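Local coordinates for inositol monophosphatase family protein (Staphylococcus aureus, PDB 5I3S) that probably hydrolyses inositol monophosphate or a related sugar phosphate, as a metal-dependent phosphatase of the FIG superfamily, at residues 63-68 with 81-86. Residues are numbered along the deposited sequence; the frame is centred on the assembly and turned at random.
Sequences LGEEGH and VVDPID
Leu63 and Val82 meet near the C-terminal end of a parallel strand pair: Val82 N donates to Leu63 O at 2.9 Å, and one step on Glu65 N reaches Val82 O at 3.2 Å, the carbonyl pointing almost straight at its donor (C=O...N 175°). Two CH...O contacts reinforce the ladder, the closer from Val81 CA to Leu63 O at 3.1 Å. On the sheet face that carries Leu63 and Val81 the two side chains lie side by side, CD2 of the leucine 4.0 Å from CG2 of the valine.

Past the bridges, Glu65 CG stands anti to its backbone N (chi1 172°) and passes 3.6 Å from Asp83 OD1, while a bend at chi2 brings OE1 to 3.7 Å from Pro84 CG. Asp83-Pro84-Ile85-Asp86 opens the DPIDG signature of the inositol monophosphatase family, where such acids, with the first glutamate of the GEE sequence, here Glu65, typically bind the catalytic metals. Glu65 OE1 and Asp83 OD1, 4.3 Å apart, fit such an acidic cluster, which Asp42 and Asp208 extend.

Behind this shell, a type I turn from Gly64 to Gly67 carries the glutamates, and Glu46 of helix 37-56 accepts a hydrogen bond from Glu66 N. Asp86 is held through OD2 by Ala185 N.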
loop_
_atom_site.group_PDB
_atom_site.type_symbol
_atom_site.label_atom_id
_atom_site.label_comp_id
_atom_site.label_asym_id
_atom_site.label_seq_id
_atom_site.Cartn_x
_atom_site.Cartn_y
_atom_site.Cartn_z
ATOM N N LEU A 63 11.395 24.471 10.062
ATOM C CA LEU A 63 9.996 24.504 9.603
ATOM C C LEU A 63 9.356 23.159 9.878
ATOM O O LEU A 63 9.659 22.170 9.224
ATOM C CB LEU A 63 9.915 24.831 8.129
ATOM C CG LEU A 63 8.540 24.806 7.473
ATOM C CD1 LEU A 63 7.651 25.873 8.081
ATOM C CD2 LEU A 63 8.621 24.999 5.963
ATOM N N GLY A 64 8.466 23.116 10.857
ATOM C CA GLY A 64 7.946 21.846 11.338
ATOM C C GLY A 64 6.432 21.651 11.393
ATOM O O GLY A 64 5.652 22.615 11.529
ATOM N N GLU A 65 6.051 20.366 11.326
ATOM C CA GLU A 65 4.667 19.938 11.265
ATOM C C GLU A 65 4.009 20.289 12.576
ATOM O O GLU A 65 2.933 20.881 12.576
ATOM C CB GLU A 65 4.573 18.429 10.950
ATOM C CG GLU A 65 3.167 17.785 11.033
ATOM C CD GLU A 65 2.686 17.495 12.473
ATOM O OE1 GLU A 65 3.508 17.251 13.379
ATOM O OE2 GLU A 65 1.461 17.527 12.722
ATOM N N GLU A 66 4.684 19.938 13.673
ATOM C CA GLU A 66 4.221 20.243 15.038
ATOM C C GLU A 66 4.190 21.776 15.368
ATOM O O GLU A 66 3.748 22.161 16.458
ATOM C CB GLU A 66 5.046 19.434 16.086
ATOM C CG GLU A 66 4.286 18.978 17.331
ATOM C CD GLU A 66 3.388 17.736 17.139
ATOM O OE1 GLU A 66 3.156 17.270 15.995
ATOM O OE2 GLU A 66 2.891 17.204 18.168
ATOM N N GLY A 67 4.646 22.625 14.440
ATOM C CA GLY A 67 4.373 24.063 14.464
ATOM C C GLY A 67 5.589 24.994 14.494
ATOM O O GLY A 67 5.432 26.194 14.244
ATOM N N HIS A 68 6.788 24.467 14.773
ATOM C CA HIS A 68 8.018 25.289 14.945
ATOM C C HIS A 68 8.392 26.133 13.705
ATOM O O HIS A 68 8.077 25.780 12.563
ATOM C CB HIS A 68 9.230 24.408 15.352
ATOM C CG HIS A 68 9.085 23.730 16.693
ATOM N ND1 HIS A 68 9.697 24.200 17.836
ATOM C CD2 HIS A 68 8.418 22.608 17.066
ATOM C CE1 HIS A 68 9.402 23.409 18.854
ATOM N NE2 HIS A 68 8.628 22.433 18.412
ATOM N N VAL A 81 13.250 21.215 7.361
ATOM C CA VAL A 81 11.784 21.049 7.285
ATOM C C VAL A 81 11.385 19.624 7.677
ATOM O O VAL A 81 11.701 18.671 6.961
ATOM C CB VAL A 81 11.147 21.656 5.987
ATOM C CG1 VAL A 81 12.048 21.534 4.802
ATOM C CG2 VAL A 81 9.766 21.130 5.691
ATOM N N VAL A 82 10.733 19.488 8.834
ATOM C CA VAL A 82 10.591 18.172 9.432
ATOM C C VAL A 82 9.148 17.746 9.629
ATOM O O VAL A 82 8.338 18.528 10.137
ATOM C CB VAL A 82 11.505 17.954 10.706
ATOM C CG1 VAL A 82 12.307 19.163 11.105
ATOM C CG2 VAL A 82 10.809 17.299 11.900
ATOM N N ASP A 83 8.841 16.501 9.225
ATOM C CA ASP A 83 7.626 15.809 9.697
ATOM C C ASP A 83 8.058 14.680 10.650
ATOM O O ASP A 83 8.608 13.642 10.212
ATOM C CB ASP A 83 6.753 15.264 8.547
ATOM C CG ASP A 83 5.311 14.904 9.016
ATOM O OD1 ASP A 83 5.067 14.855 10.229
ATOM O OD2 ASP A 83 4.429 14.621 8.178
ATOM N N PRO A 84 7.869 14.896 11.950
ATOM C CA PRO A 84 8.150 13.854 12.950
ATOM C C PRO A 84 7.488 12.521 12.620
ATOM O O PRO A 84 8.179 11.529 12.689
ATOM C CB PRO A 84 7.630 14.466 14.270
ATOM C CG PRO A 84 6.790 15.615 13.829
ATOM C CD PRO A 84 7.481 16.148 12.618
ATOM N N ILE A 85 6.205 12.506 12.218
ATOM C CA ILE A 85 5.504 11.287 11.792
ATOM C C ILE A 85 4.651 11.556 10.554
ATOM O O ILE A 85 3.576 12.128 10.660
ATOM C CB ILE A 85 4.613 10.712 12.905
ATOM C CG1 ILE A 85 5.434 10.355 14.170
ATOM C CG2 ILE A 85 3.853 9.470 12.432
ATOM C CD1 ILE A 85 4.579 10.250 15.450
ATOM N N ASP A 86 5.148 11.170 9.379
ATOM C CA ASP A 86 4.376 11.189 8.178
ATOM C C ASP A 86 3.691 9.835 7.932
ATOM O O ASP A 86 4.373 8.819 7.741
ATOM C CB ASP A 86 5.247 11.532 6.948
ATOM C CG ASP A 86 4.379 11.863 5.710
ATOM O OD1 ASP A 86 3.242 12.344 5.880
ATOM O OD2 ASP A 86 4.796 11.608 4.581
#